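Local coordinates for protein N2152 (Neocallimastix frontalis, PDB 5U22) that probably hydrolyses several rare arabinosyl substrates, as a family 39 glycoside hydrolase built from a TIM barrel and a beta sandwich, at residues T119-I124 and Y168-Q173; N129-S134 and P176-I181; S223-Y228 and E269-D274; S338-S343 and P362-S367; K394-S397 and Q402-V405. All coordinates share one frame; numbering follows the deposited sequence.

The chain starts with two strands of the beta sandwich, builds the TIM barrel, then completes the sandwich. Contact 1 packs helix 117-134 on helix 160-174. Contact 2 joins the end of the first of these helices to the loop that leads into strand 180-185. Contacts 1 and 2 cross along the chain and touch through Ile180, which meets Tyr168 and Leu171. Contact 3 follows in series. It closes the loop from helix 221-235 to the end of helix 258-270, on the side of the barrel that meets the sandwich. Contacts 4 and 5 lie in the sandwich, with centres about 13 Å apart. Contact 4 closes the run through strands 341-347 and 353-359, which do not pair together. Contact 5 closes a short turn between strands 389-397 and 403-408.

Contact 1: residues T119-I124 and Y168-Q173; sequences TWFNEI and YDLLRQ
Leu170 meets Phe121 and Ile124 where two outer helices of the TIM barrel, 117-134 and 160-174, pack side by side. The two short segments run in nearly the same direction, with axes 26° apart and 11.4 Å from each other at closest approach. The contact is apolar, and no hydrogen bond crosses it.

The first kind of interaction is CH-pi. Leu170 CD2 sits over the centre of the Phe121 ring, 3.7 Å from its centroid and only 10° off the ring normal. The leucine and the ring point opposite ways and overlap side by side. This also brings Leu170 CB to 4.0 Å from Phe121 CZ. Leu170 CG lies anti to the backbone N (chi1 170°), which sends the side chain across to the other helix.

The second kind is aliphatic packing. Leu170 CD2 also touches Ile124 CG2 at 3.8 Å, so one methyl serves both the ring and the isoleucine. Nearby, Trp120 adds a polar tie between the helices, from NE1 to Thr167 OG1. Leu171 packs on Ile180 of strand 180-185 and so links the pair to the barrel wall. Its side chain also stands roughly square to that of Ile124, with Leu171 CD2 4.0 Å from Ile124 CG2.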
# COMPACT_ATOMS: atom_id res chain seq x y z
N THR A 119 -10.78 29.24 -9.36
CA THR A 119 -11.68 28.34 -8.63
C THR A 119 -10.92 27.23 -7.92
O THR A 119 -11.24 26.87 -6.79
CB THR A 119 -12.72 27.76 -9.58
OG1 THR A 119 -13.58 28.81 -10.02
CG2 THR A 119 -13.56 26.67 -8.90
N TRP A 120 -9.90 26.68 -8.58
CA TRP A 120 -9.04 25.69 -7.93
C TRP A 120 -8.50 26.22 -6.61
O TRP A 120 -8.57 25.54 -5.57
CB TRP A 120 -7.92 25.32 -8.89
CG TRP A 120 -6.87 24.36 -8.39
CD1 TRP A 120 -5.53 24.61 -8.29
CD2 TRP A 120 -7.05 22.99 -7.99
NE1 TRP A 120 -4.87 23.49 -7.85
CE2 TRP A 120 -5.78 22.49 -7.65
CE3 TRP A 120 -8.17 22.15 -7.87
CZ2 TRP A 120 -5.58 21.18 -7.20
CZ3 TRP A 120 -7.97 20.84 -7.42
CH2 TRP A 120 -6.69 20.37 -7.10
N PHE A 121 -7.99 27.44 -6.61
CA PHE A 121 -7.43 28.01 -5.39
C PHE A 121 -8.51 28.29 -4.36
O PHE A 121 -8.31 28.03 -3.16
CB PHE A 121 -6.64 29.28 -5.73
CG PHE A 121 -5.19 29.02 -6.10
CD1 PHE A 121 -4.78 27.81 -6.63
CD2 PHE A 121 -4.23 30.00 -5.87
CE1 PHE A 121 -3.44 27.58 -6.96
CE2 PHE A 121 -2.89 29.78 -6.18
CZ PHE A 121 -2.50 28.57 -6.72
N ASN A 122 -9.66 28.82 -4.78
CA ASN A 122 -10.76 29.04 -3.84
C ASN A 122 -11.18 27.73 -3.17
O ASN A 122 -11.37 27.68 -1.95
CB ASN A 122 -11.94 29.69 -4.56
CG ASN A 122 -11.69 31.14 -4.90
OD1 ASN A 122 -11.03 31.85 -4.15
ND2 ASN A 122 -12.21 31.58 -6.05
N GLU A 123 -11.31 26.67 -3.96
CA GLU A 123 -11.71 25.39 -3.38
C GLU A 123 -10.65 24.86 -2.41
O GLU A 123 -10.99 24.35 -1.34
CB GLU A 123 -11.98 24.37 -4.49
CG GLU A 123 -13.24 24.65 -5.27
CD GLU A 123 -14.47 24.61 -4.39
OE1 GLU A 123 -14.59 23.67 -3.58
OE2 GLU A 123 -15.32 25.51 -4.51
N ILE A 124 -9.37 24.98 -2.77
CA ILE A 124 -8.31 24.53 -1.87
C ILE A 124 -8.33 25.33 -0.58
O ILE A 124 -8.25 24.76 0.51
CB ILE A 124 -6.94 24.59 -2.57
CG1 ILE A 124 -6.85 23.50 -3.64
CG2 ILE A 124 -5.81 24.40 -1.58
CD1 ILE A 124 -5.59 23.59 -4.48
N TYR A 168 1.70 24.23 -5.05
CA TYR A 168 2.70 24.00 -4.01
C TYR A 168 2.97 25.27 -3.21
O TYR A 168 2.97 25.26 -1.98
CB TYR A 168 3.98 23.48 -4.67
CG TYR A 168 5.11 23.05 -3.77
CD1 TYR A 168 5.93 23.99 -3.14
CD2 TYR A 168 5.40 21.71 -3.59
CE1 TYR A 168 6.99 23.58 -2.32
CE2 TYR A 168 6.45 21.30 -2.79
CZ TYR A 168 7.24 22.23 -2.16
OH TYR A 168 8.28 21.80 -1.38
N ASP A 169 3.16 26.40 -3.91
CA ASP A 169 3.42 27.65 -3.21
C ASP A 169 2.23 28.05 -2.37
O ASP A 169 2.39 28.57 -1.26
CB ASP A 169 3.77 28.76 -4.21
CG ASP A 169 5.13 28.55 -4.86
OD1 ASP A 169 5.87 27.67 -4.40
OD2 ASP A 169 5.45 29.26 -5.84
N LEU A 170 1.02 27.82 -2.88
CA LEU A 170 -0.18 28.09 -2.10
C LEU A 170 -0.21 27.26 -0.82
O LEU A 170 -0.45 27.78 0.27
CB LEU A 170 -1.43 27.83 -2.95
CG LEU A 170 -2.73 27.86 -2.14
CD1 LEU A 170 -3.00 29.27 -1.62
CD2 LEU A 170 -3.90 27.35 -2.96
N LEU A 171 0.04 25.95 -0.94
CA LEU A 171 -0.03 25.06 0.21
C LEU A 171 1.01 25.41 1.27
O LEU A 171 0.76 25.28 2.47
CB LEU A 171 0.14 23.61 -0.24
CG LEU A 171 -1.10 23.07 -0.98
CD1 LEU A 171 -0.86 21.68 -1.52
CD2 LEU A 171 -2.31 23.08 -0.05
N ARG A 172 2.20 25.82 0.84
CA ARG A 172 3.23 26.20 1.80
C ARG A 172 2.84 27.46 2.56
O ARG A 172 3.25 27.64 3.71
CB ARG A 172 4.57 26.43 1.10
CG ARG A 172 5.25 25.17 0.60
CD ARG A 172 5.58 24.19 1.72
NE ARG A 172 6.57 23.22 1.27
CZ ARG A 172 6.60 21.94 1.64
NH1 ARG A 172 5.69 21.46 2.47
NH2 ARG A 172 7.55 21.14 1.17
N GLN A 173 2.05 28.33 1.94
CA GLN A 173 1.59 29.54 2.61
C GLN A 173 0.46 29.24 3.58
O GLN A 173 0.49 29.69 4.73
CB GLN A 173 1.15 30.57 1.57

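Contact 2: residues N129-S134 and P176-I181; sequences NDKKKS and PNEKII
Lys131 and Glu178 each start with CG anti to the backbone N, and each then bends once to meet the other. Lys131 runs straight out from its helix as far as CE and turns only at its last torsion (chi4 -78°). Glu178 folds earlier, at chi2 (57°). The two side chains approach obliquely, and the ammonium group reaches the carboxylate.

The result is a salt bridge with a hydrogen bond in it. Lys131 NZ is 3.0 Å from Glu178 OE1. It uses the anti lone pair of that oxygen, on the side away from OE2. Lys131 CE lies close by as well, 3.3 Å from Glu178 OE1. The stronger acid partner of Lys131 NZ is Asp175 OD2, just before the segment, with which it forms another salt bridge. Two carboxylates around one largely buried amine would probably keep it protonated.

The other oxygen of Glu178 is held by its own chain. Lys179 N donates to Glu178 OE2 at 3.0 Å, with an N-H...O angle of 145°. OE1 is thus tied across the contact and OE2 to the backbone, which limits the turning of the carboxylate. Three residues on from the lysine, Ser134 OG donates to Lys131 O at 2.7 Å.

In the TIM barrel this lies at the pole where the strands begin, the end away from the usual active-site side of the fold. The loop after helix 160-174 leads through Glu178 into strand 180-185. The Lys131 side chain touches Ile101 of strand 98-102, and Phe139 of strand 139-143 packs against both Lys131 and Glu178.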
# COMPACT_ATOMS: atom_id res chain seq x y z
N ASN A 129 -9.22 25.60 5.24
CA ASN A 129 -9.91 26.18 6.39
C ASN A 129 -10.66 25.11 7.18
O ASN A 129 -10.56 25.04 8.41
CB ASN A 129 -10.86 27.28 5.92
CG ASN A 129 -11.73 27.81 7.04
OD1 ASN A 129 -11.26 28.57 7.89
ND2 ASN A 129 -13.00 27.41 7.04
N ASP A 130 -11.44 24.27 6.48
CA ASP A 130 -12.18 23.21 7.16
C ASP A 130 -11.24 22.20 7.79
O ASP A 130 -11.52 21.67 8.88
CB ASP A 130 -13.13 22.51 6.19
CG ASP A 130 -14.24 23.42 5.70
OD1 ASP A 130 -14.45 24.49 6.32
OD2 ASP A 130 -14.90 23.07 4.70
N LYS A 131 -10.14 21.89 7.11
CA LYS A 131 -9.12 21.00 7.65
C LYS A 131 -8.60 21.52 8.99
O LYS A 131 -8.57 20.78 9.98
CB LYS A 131 -7.98 20.85 6.64
CG LYS A 131 -6.80 20.00 7.10
CD LYS A 131 -5.78 19.86 5.97
CE LYS A 131 -4.55 19.02 6.39
NZ LYS A 131 -3.57 19.76 7.22
N LYS A 132 -8.21 22.79 9.04
CA LYS A 132 -7.69 23.36 10.29
C LYS A 132 -8.76 23.40 11.37
O LYS A 132 -8.48 23.10 12.54
CB LYS A 132 -7.12 24.75 10.04
CG LYS A 132 -5.83 24.76 9.22
N LYS A 133 -10.00 23.75 11.01
CA LYS A 133 -11.07 23.83 11.99
C LYS A 133 -11.41 22.46 12.58
O LYS A 133 -11.88 22.38 13.72
CB LYS A 133 -12.32 24.45 11.37
N SER A 134 -11.18 21.38 11.82
CA SER A 134 -11.48 20.05 12.33
C SER A 134 -10.63 19.70 13.55
O SER A 134 -11.04 18.87 14.37
CB SER A 134 -11.27 19.00 11.23
OG SER A 134 -9.88 18.73 11.09
N PRO A 176 1.45 25.33 6.15
CA PRO A 176 2.91 25.16 6.04
C PRO A 176 3.45 23.90 6.71
O PRO A 176 4.51 23.40 6.32
CB PRO A 176 3.46 26.43 6.71
CG PRO A 176 2.38 26.85 7.66
CD PRO A 176 1.09 26.51 6.96
N ASN A 177 2.75 23.38 7.72
CA ASN A 177 3.26 22.23 8.44
C ASN A 177 2.79 20.90 7.87
O ASN A 177 3.15 19.84 8.40
CB ASN A 177 2.89 22.36 9.91
CG ASN A 177 3.46 23.62 10.50
OD1 ASN A 177 4.63 23.93 10.29
ND2 ASN A 177 2.63 24.38 11.20
N GLU A 178 2.01 20.92 6.79
CA GLU A 178 1.54 19.68 6.20
C GLU A 178 2.49 19.22 5.10
O GLU A 178 3.13 20.03 4.42
CB GLU A 178 0.12 19.87 5.64
CG GLU A 178 -0.55 18.58 5.18
CD GLU A 178 -0.64 17.53 6.28
OE1 GLU A 178 -1.66 17.52 7.01
OE2 GLU A 178 0.31 16.72 6.41
N LYS A 179 2.59 17.91 4.95
CA LYS A 179 3.35 17.34 3.84
C LYS A 179 2.64 17.58 2.52
O LYS A 179 1.41 17.63 2.45
CB LYS A 179 3.53 15.84 4.04
CG LYS A 179 4.20 15.47 5.36
CD LYS A 179 5.70 15.64 5.25
CE LYS A 179 6.41 15.11 6.49
NZ LYS A 179 6.12 15.96 7.67
N ILE A 180 3.43 17.72 1.46
CA ILE A 180 2.93 17.84 0.10
C ILE A 180 3.32 16.58 -0.67
O ILE A 180 4.49 16.18 -0.67
CB ILE A 180 3.45 19.11 -0.59
CG1 ILE A 180 2.91 20.35 0.13
CG2 ILE A 180 3.00 19.14 -2.05
CD1 ILE A 180 3.48 21.68 -0.40
N ILE A 181 2.35 15.97 -1.35
CA ILE A 181 2.49 14.64 -1.93
C ILE A 181 2.29 14.73 -3.44
O ILE A 181 1.32 15.34 -3.90
CB ILE A 181 1.46 13.67 -1.33
CG1 ILE A 181 1.65 13.51 0.17
CG2 ILE A 181 1.53 12.30 -2.03
CD1 ILE A 181 0.48 12.81 0.84

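Contact 3: residues S223-Y228 and E269-D274; sequences SHFRSY and ERYKVD
Tyr271 slants across Phe225 and Arg226 and touches them from its CB to its hydroxyl. Tyr271 CB rests 3.6 Å from Phe225 CD2. Next along, Tyr271 CG is 3.7 Å from that same Phe225 CD2. On one side of the ring, Tyr271 CD1 meets Phe225 CB at 3.8 Å. The two rings are oblique, with planes at 41°. Further out, Tyr271 CE1 is 3.7 Å from Arg226 CG.

At the tip, Arg226 NH1 donates to Tyr271 OH at 2.9 Å, with an N-H...O angle of 153°. The hydroxyl lies in the guanidinium plane, at its edge. Arg226 bends at chi3 (-60°) to bring NH1 there. Tyr271 OH is also hydrogen-bonded to Glu324 OE2, so two groups grip it. With a phenylalanine in its place, the hydroxyl that Arg226 NH1 and Glu324 OE2 share is gone, and the tie it makes between them would probably be lost.

Val273 completes the apolar side. Its CG2 lies over a face of the Phe225 ring, 3.5 Å from Phe225 CZ.

Tyr271 is the first residue to leave helix 258-270. Lys272, with positive phi, is the C-prime residue of the Schellman motif that ends this helix. The chain then enters strand 275-278 of the TIM barrel, beside strand 242-247, while Phe225 and Arg226 come from helix 221-235. Arg270 also binds Glu324, and it pairs with Asp330 of strand 330-336, so the helix end joins barrel to beta sandwich.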
# COMPACT_ATOMS: atom_id res chain seq x y z
N SER A 223 11.98 -2.45 -10.14
CA SER A 223 12.90 -1.65 -10.95
C SER A 223 12.57 -0.17 -10.87
O SER A 223 13.46 0.67 -11.04
CB SER A 223 12.87 -2.12 -12.40
OG SER A 223 11.67 -1.71 -13.04
N HIS A 224 11.30 0.17 -10.62
CA HIS A 224 10.91 1.57 -10.47
C HIS A 224 11.49 2.17 -9.20
O HIS A 224 11.96 3.31 -9.20
CB HIS A 224 9.39 1.70 -10.48
CG HIS A 224 8.76 1.18 -11.74
ND1 HIS A 224 7.45 0.75 -11.80
CD2 HIS A 224 9.27 1.00 -12.98
CE1 HIS A 224 7.18 0.33 -13.02
NE2 HIS A 224 8.27 0.47 -13.76
N PHE A 225 11.45 1.42 -8.09
CA PHE A 225 12.08 1.89 -6.86
C PHE A 225 13.58 2.10 -7.06
O PHE A 225 14.13 3.11 -6.61
CB PHE A 225 11.83 0.90 -5.71
CG PHE A 225 10.38 0.68 -5.40
CD1 PHE A 225 9.48 1.74 -5.41
CD2 PHE A 225 9.91 -0.60 -5.13
CE1 PHE A 225 8.15 1.54 -5.13
CE2 PHE A 225 8.59 -0.81 -4.85
CZ PHE A 225 7.69 0.27 -4.86
N ARG A 226 14.25 1.16 -7.74
CA ARG A 226 15.68 1.31 -7.98
C ARG A 226 15.97 2.51 -8.88
O ARG A 226 16.91 3.27 -8.63
CB ARG A 226 16.26 0.02 -8.57
CG ARG A 226 16.10 -1.19 -7.64
CD ARG A 226 16.89 -2.40 -8.12
NE ARG A 226 16.50 -2.86 -9.45
CZ ARG A 226 15.58 -3.79 -9.69
NH1 ARG A 226 14.92 -4.36 -8.68
NH2 ARG A 226 15.31 -4.15 -10.94
N SER A 227 15.17 2.68 -9.94
CA SER A 227 15.32 3.84 -10.81
C SER A 227 15.12 5.12 -10.03
O SER A 227 15.93 6.06 -10.11
CB SER A 227 14.31 3.75 -11.96
OG SER A 227 14.24 5.00 -12.66
N TYR A 228 14.06 5.18 -9.22
CA TYR A 228 13.75 6.42 -8.52
C TYR A 228 14.87 6.79 -7.54
O TYR A 228 15.34 7.93 -7.52
CB TYR A 228 12.40 6.33 -7.81
CG TYR A 228 12.20 7.56 -6.98
CD1 TYR A 228 11.90 8.76 -7.59
CD2 TYR A 228 12.41 7.54 -5.61
CE1 TYR A 228 11.78 9.92 -6.85
CE2 TYR A 228 12.30 8.69 -4.86
CZ TYR A 228 11.99 9.88 -5.50
OH TYR A 228 11.88 11.03 -4.77
N GLU A 269 7.84 -3.77 1.14
CA GLU A 269 8.64 -3.90 2.35
C GLU A 269 10.12 -4.00 2.01
O GLU A 269 10.96 -3.41 2.70
CB GLU A 269 8.19 -5.11 3.15
CG GLU A 269 6.78 -5.00 3.75
CD GLU A 269 6.71 -4.08 4.97
OE1 GLU A 269 7.77 -3.62 5.46
OE2 GLU A 269 5.57 -3.82 5.42
N ARG A 270 10.46 -4.71 0.94
CA ARG A 270 11.87 -4.88 0.57
C ARG A 270 12.53 -3.53 0.28
O ARG A 270 13.71 -3.33 0.61
CB ARG A 270 11.97 -5.80 -0.65
CG ARG A 270 13.38 -6.03 -1.17
CD ARG A 270 13.40 -7.21 -2.17
NE ARG A 270 12.79 -8.42 -1.60
CZ ARG A 270 11.72 -9.03 -2.11
NH1 ARG A 270 11.14 -8.59 -3.22
NH2 ARG A 270 11.23 -10.11 -1.51
N TYR A 271 11.79 -2.60 -0.31
CA TYR A 271 12.35 -1.31 -0.69
C TYR A 271 11.96 -0.20 0.28
O TYR A 271 12.19 0.98 -0.01
CB TYR A 271 11.94 -0.97 -2.13
CG TYR A 271 12.70 -1.83 -3.11
CD1 TYR A 271 13.97 -1.45 -3.55
CD2 TYR A 271 12.19 -3.05 -3.56
CE1 TYR A 271 14.68 -2.24 -4.44
CE2 TYR A 271 12.90 -3.84 -4.44
CZ TYR A 271 14.15 -3.44 -4.87
OH TYR A 271 14.86 -4.23 -5.74
N LYS A 272 11.40 -0.56 1.43
CA LYS A 272 11.13 0.40 2.51
C LYS A 272 10.19 1.51 2.04
O LYS A 272 10.34 2.68 2.39
CB LYS A 272 12.42 0.97 3.08
CG LYS A 272 13.33 -0.13 3.65
CD LYS A 272 14.57 0.44 4.33
CE LYS A 272 15.83 -0.17 3.74
N VAL A 273 9.19 1.12 1.25
CA VAL A 273 8.13 2.05 0.88
C VAL A 273 7.45 2.56 2.14
O VAL A 273 7.19 1.81 3.08
CB VAL A 273 7.14 1.35 -0.07
CG1 VAL A 273 5.84 2.13 -0.17
CG2 VAL A 273 7.78 1.20 -1.44
N ASP A 274 7.17 3.86 2.16
CA ASP A 274 6.56 4.45 3.35
C ASP A 274 5.10 4.04 3.48
O ASP A 274 4.64 3.71 4.58
CB ASP A 274 6.70 5.97 3.31
CG ASP A 274 6.34 6.60 4.62
OD1 ASP A 274 7.06 6.35 5.61
OD2 ASP A 274 5.35 7.35 4.66

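Contact 4: residues S338-S343 and P362-S367; sequences SAQYVS and PSFLGS
Phe364 lays one face of its ring over the backbone of Gln340, and this is the tight part of the contact. Gln340 CA sits over that face, 3.9 Å from the ring centroid. The closest atoms are Gln340 C and Phe364 CE1, 3.4 Å apart. Pro362 CB covers the opposite face of the same ring. Phe364 CG stands between the backbone N and the carbonyl carbon (chi1 65°), a crowded position that folds the ring back over this proline. A second close spot joins Val342 CG2 to Pro362 CG at 3.7 Å.

The looser side is the amide of Gln340, where OE1 lies 3.8 Å from Phe364 CB and makes no hydrogen bond across the contact. Gln340 itself is partly exposed.

The contact sets the 3-10 turn 363-365 against the entry to strand 341-347 in the beta sandwich. Gln340 and Tyr341 form a G1 beta bulge facing Asp336. Tyr341 turns its side chain away, stacks on Tyr419 and bonds to Thr313. Tyr341 N still comes 3.5 Å from Phe364 CZ. Between the two segments the hold comes from CH-pi and apolar packing, with backbone atoms of Gln340, not a side-chain tip, as the partner of the ring.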
# COMPACT_ATOMS: atom_id res chain seq x y z
N SER A 338 10.14 -10.49 21.41
CA SER A 338 9.35 -10.40 22.64
C SER A 338 8.13 -11.30 22.60
O SER A 338 7.82 -11.96 23.59
CB SER A 338 8.93 -8.95 22.90
OG SER A 338 9.91 -8.27 23.66
N ALA A 339 7.42 -11.33 21.47
CA ALA A 339 6.31 -12.26 21.32
C ALA A 339 6.80 -13.67 21.00
O ALA A 339 6.03 -14.63 21.14
CB ALA A 339 5.36 -11.77 20.22
N GLN A 340 8.06 -13.79 20.58
CA GLN A 340 8.74 -15.05 20.30
C GLN A 340 8.06 -15.81 19.16
O GLN A 340 7.64 -16.96 19.30
CB GLN A 340 8.86 -15.90 21.56
CG GLN A 340 9.76 -15.20 22.60
CD GLN A 340 10.19 -16.10 23.75
OE1 GLN A 340 11.38 -16.22 24.05
NE2 GLN A 340 9.22 -16.72 24.40
N TYR A 341 7.99 -15.16 17.99
CA TYR A 341 7.51 -15.83 16.80
C TYR A 341 8.19 -15.26 15.56
O TYR A 341 8.78 -14.18 15.59
CB TYR A 341 5.98 -15.74 16.65
CG TYR A 341 5.45 -14.39 16.20
CD1 TYR A 341 5.15 -13.40 17.12
CD2 TYR A 341 5.22 -14.12 14.85
CE1 TYR A 341 4.65 -12.17 16.72
CE2 TYR A 341 4.73 -12.89 14.43
CZ TYR A 341 4.44 -11.92 15.37
OH TYR A 341 3.95 -10.69 14.96
N VAL A 342 8.13 -16.04 14.49
CA VAL A 342 8.45 -15.62 13.13
C VAL A 342 7.21 -15.82 12.27
O VAL A 342 6.52 -16.84 12.39
CB VAL A 342 9.62 -16.44 12.55
CG1 VAL A 342 9.94 -16.00 11.12
CG2 VAL A 342 10.83 -16.36 13.47
N SER A 343 6.93 -14.87 11.39
CA SER A 343 5.79 -14.96 10.49
C SER A 343 6.24 -14.68 9.07
O SER A 343 6.94 -13.70 8.82
CB SER A 343 4.68 -13.98 10.88
OG SER A 343 3.58 -14.10 9.99
N PRO A 362 15.80 -17.55 14.85
CA PRO A 362 16.05 -17.00 16.18
C PRO A 362 16.47 -18.07 17.17
O PRO A 362 15.90 -19.17 17.22
CB PRO A 362 14.70 -16.39 16.56
CG PRO A 362 14.07 -16.04 15.26
CD PRO A 362 14.48 -17.15 14.32
N SER A 363 17.46 -17.73 17.98
CA SER A 363 17.91 -18.63 19.03
C SER A 363 16.83 -18.85 20.07
O SER A 363 16.88 -19.87 20.78
CB SER A 363 19.17 -18.08 19.67
OG SER A 363 18.93 -16.81 20.24
N PHE A 364 15.83 -17.95 20.17
CA PHE A 364 14.78 -18.20 21.15
C PHE A 364 13.97 -19.45 20.81
O PHE A 364 13.29 -19.98 21.70
CB PHE A 364 13.86 -16.96 21.33
CG PHE A 364 13.04 -16.56 20.12
CD1 PHE A 364 11.98 -17.34 19.66
CD2 PHE A 364 13.26 -15.32 19.52
CE1 PHE A 364 11.22 -16.93 18.57
CE2 PHE A 364 12.50 -14.91 18.44
CZ PHE A 364 11.48 -15.71 17.96
N LEU A 365 14.05 -19.94 19.58
CA LEU A 365 13.38 -21.19 19.23
C LEU A 365 14.13 -22.42 19.72
O LEU A 365 13.56 -23.51 19.70
CB LEU A 365 13.19 -21.28 17.71
CG LEU A 365 12.30 -20.21 17.07
CD1 LEU A 365 12.37 -20.26 15.54
CD2 LEU A 365 10.86 -20.35 17.53
N GLY A 366 15.37 -22.27 20.17
CA GLY A 366 16.13 -23.43 20.60
C GLY A 366 16.33 -24.40 19.46
O GLY A 366 16.59 -24.00 18.32
N SER A 367 16.21 -25.69 19.74
CA SER A 367 16.45 -26.70 18.72
C SER A 367 15.17 -27.21 18.10
O SER A 367 15.21 -28.12 17.26
CB SER A 367 17.24 -27.87 19.31
OG SER A 367 16.42 -28.59 20.21

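Contact 5: residues K394-S397 and Q402-V405; sequences KNYS and QISV
Ser404, whose carbonyl oxygen comes up to the Tyr396 ring, has its hydroxyl gripped by two amide side chains. Gln402 NE2 donates to Ser404 OG at 2.8 Å, with an N-H...O angle of 145°, and OG lies close to the amide plane. Asn357 OD1 of strand 353-359 is the second partner of Ser404 OG. This polar cluster lies on the side of the strand that turns away from Tyr396.

The contact belongs to the beta sandwich. A short turn joins strands 389-397 and 403-408. The segments 394-397 and 403-405 run 143° apart, with axes 8.1 Å from each other at closest approach. They share no hydrogen bond. Strand 389-397 instead pairs with 368-376, and strand 403-408 with 353-359. Side chains bridge the space between.

Tyr396 carries most of this bridge. Its CG lies anti to the carbonyl carbon (chi1 -79°), which swings the ring along strand 403-408. The start of the side chain meets Ile403, with Tyr396 CB 4.1 Å from Ile403 CD1. Further along, Tyr396 CE2 is 3.5 Å from Ser404 O. Val405 CG2 lies over one ring face, offset toward the rim, at 4.0 Å from Tyr396 CE2. Cut back to an alanine, this position would probably leave a gap beside Ile403 and Val405 and lose most of the side-chain packing between the two segments.

Val371 of strand 368-376 packs against both Tyr396 and Ile403. Near the turn, Ser397 O approaches Ile403 CG2 at 3.8 Å. At the other end, Tyr396 OH rests 3.8 Å from Val405 CG1.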
# COMPACT_ATOMS: atom_id res chain seq x y z
N LYS A 394 3.17 -28.82 12.85
CA LYS A 394 4.04 -29.80 13.49
C LYS A 394 5.33 -29.13 13.92
O LYS A 394 5.62 -27.98 13.55
CB LYS A 394 4.32 -31.00 12.58
CG LYS A 394 5.19 -30.67 11.38
CD LYS A 394 5.46 -31.90 10.54
CE LYS A 394 6.32 -31.57 9.33
NZ LYS A 394 6.41 -32.70 8.37
N ASN A 395 6.12 -29.86 14.70
CA ASN A 395 7.41 -29.35 15.16
C ASN A 395 8.49 -29.71 14.14
O ASN A 395 8.45 -30.78 13.53
CB ASN A 395 7.78 -29.92 16.53
CG ASN A 395 6.88 -29.40 17.66
OD1 ASN A 395 6.16 -28.40 17.50
ND2 ASN A 395 6.94 -30.06 18.80
N TYR A 396 9.43 -28.80 13.96
CA TYR A 396 10.59 -29.00 13.10
C TYR A 396 11.85 -28.93 13.95
O TYR A 396 12.01 -28.00 14.75
CB TYR A 396 10.67 -27.93 12.01
CG TYR A 396 9.75 -28.13 10.82
CD1 TYR A 396 8.38 -28.05 10.96
CD2 TYR A 396 10.28 -28.39 9.56
CE1 TYR A 396 7.54 -28.22 9.87
CE2 TYR A 396 9.45 -28.57 8.46
CZ TYR A 396 8.09 -28.48 8.62
OH TYR A 396 7.27 -28.66 7.53
N SER A 397 12.75 -29.89 13.75
CA SER A 397 14.06 -29.84 14.39
C SER A 397 14.94 -28.83 13.66
O SER A 397 15.02 -28.83 12.43
CB SER A 397 14.70 -31.23 14.38
OG SER A 397 16.04 -31.20 14.85
N GLN A 402 18.57 -23.54 10.64
CA GLN A 402 17.90 -23.65 9.35
C GLN A 402 16.80 -24.69 9.42
O GLN A 402 16.98 -25.75 10.03
CB GLN A 402 18.91 -24.04 8.25
CG GLN A 402 18.43 -23.86 6.78
CD GLN A 402 17.62 -25.04 6.24
OE1 GLN A 402 17.59 -26.11 6.84
NE2 GLN A 402 16.98 -24.85 5.11
N ILE A 403 15.64 -24.38 8.81
CA ILE A 403 14.63 -25.37 8.44
C ILE A 403 14.14 -25.05 7.03
O ILE A 403 14.25 -23.92 6.54
CB ILE A 403 13.43 -25.43 9.42
CG1 ILE A 403 12.49 -24.24 9.24
CG2 ILE A 403 13.90 -25.54 10.87
CD1 ILE A 403 11.28 -24.28 10.14
N SER A 404 13.62 -26.07 6.36
CA SER A 404 12.93 -25.91 5.08
C SER A 404 11.52 -26.46 5.23
O SER A 404 11.34 -27.61 5.67
CB SER A 404 13.65 -26.62 3.93
OG SER A 404 14.90 -26.01 3.65
N VAL A 405 10.54 -25.65 4.88
CA VAL A 405 9.12 -25.99 5.03
C VAL A 405 8.54 -26.16 3.63
O VAL A 405 8.57 -25.21 2.82
CB VAL A 405 8.38 -24.91 5.83
CG1 VAL A 405 6.89 -25.21 5.91
CG2 VAL A 405 8.96 -24.79 7.24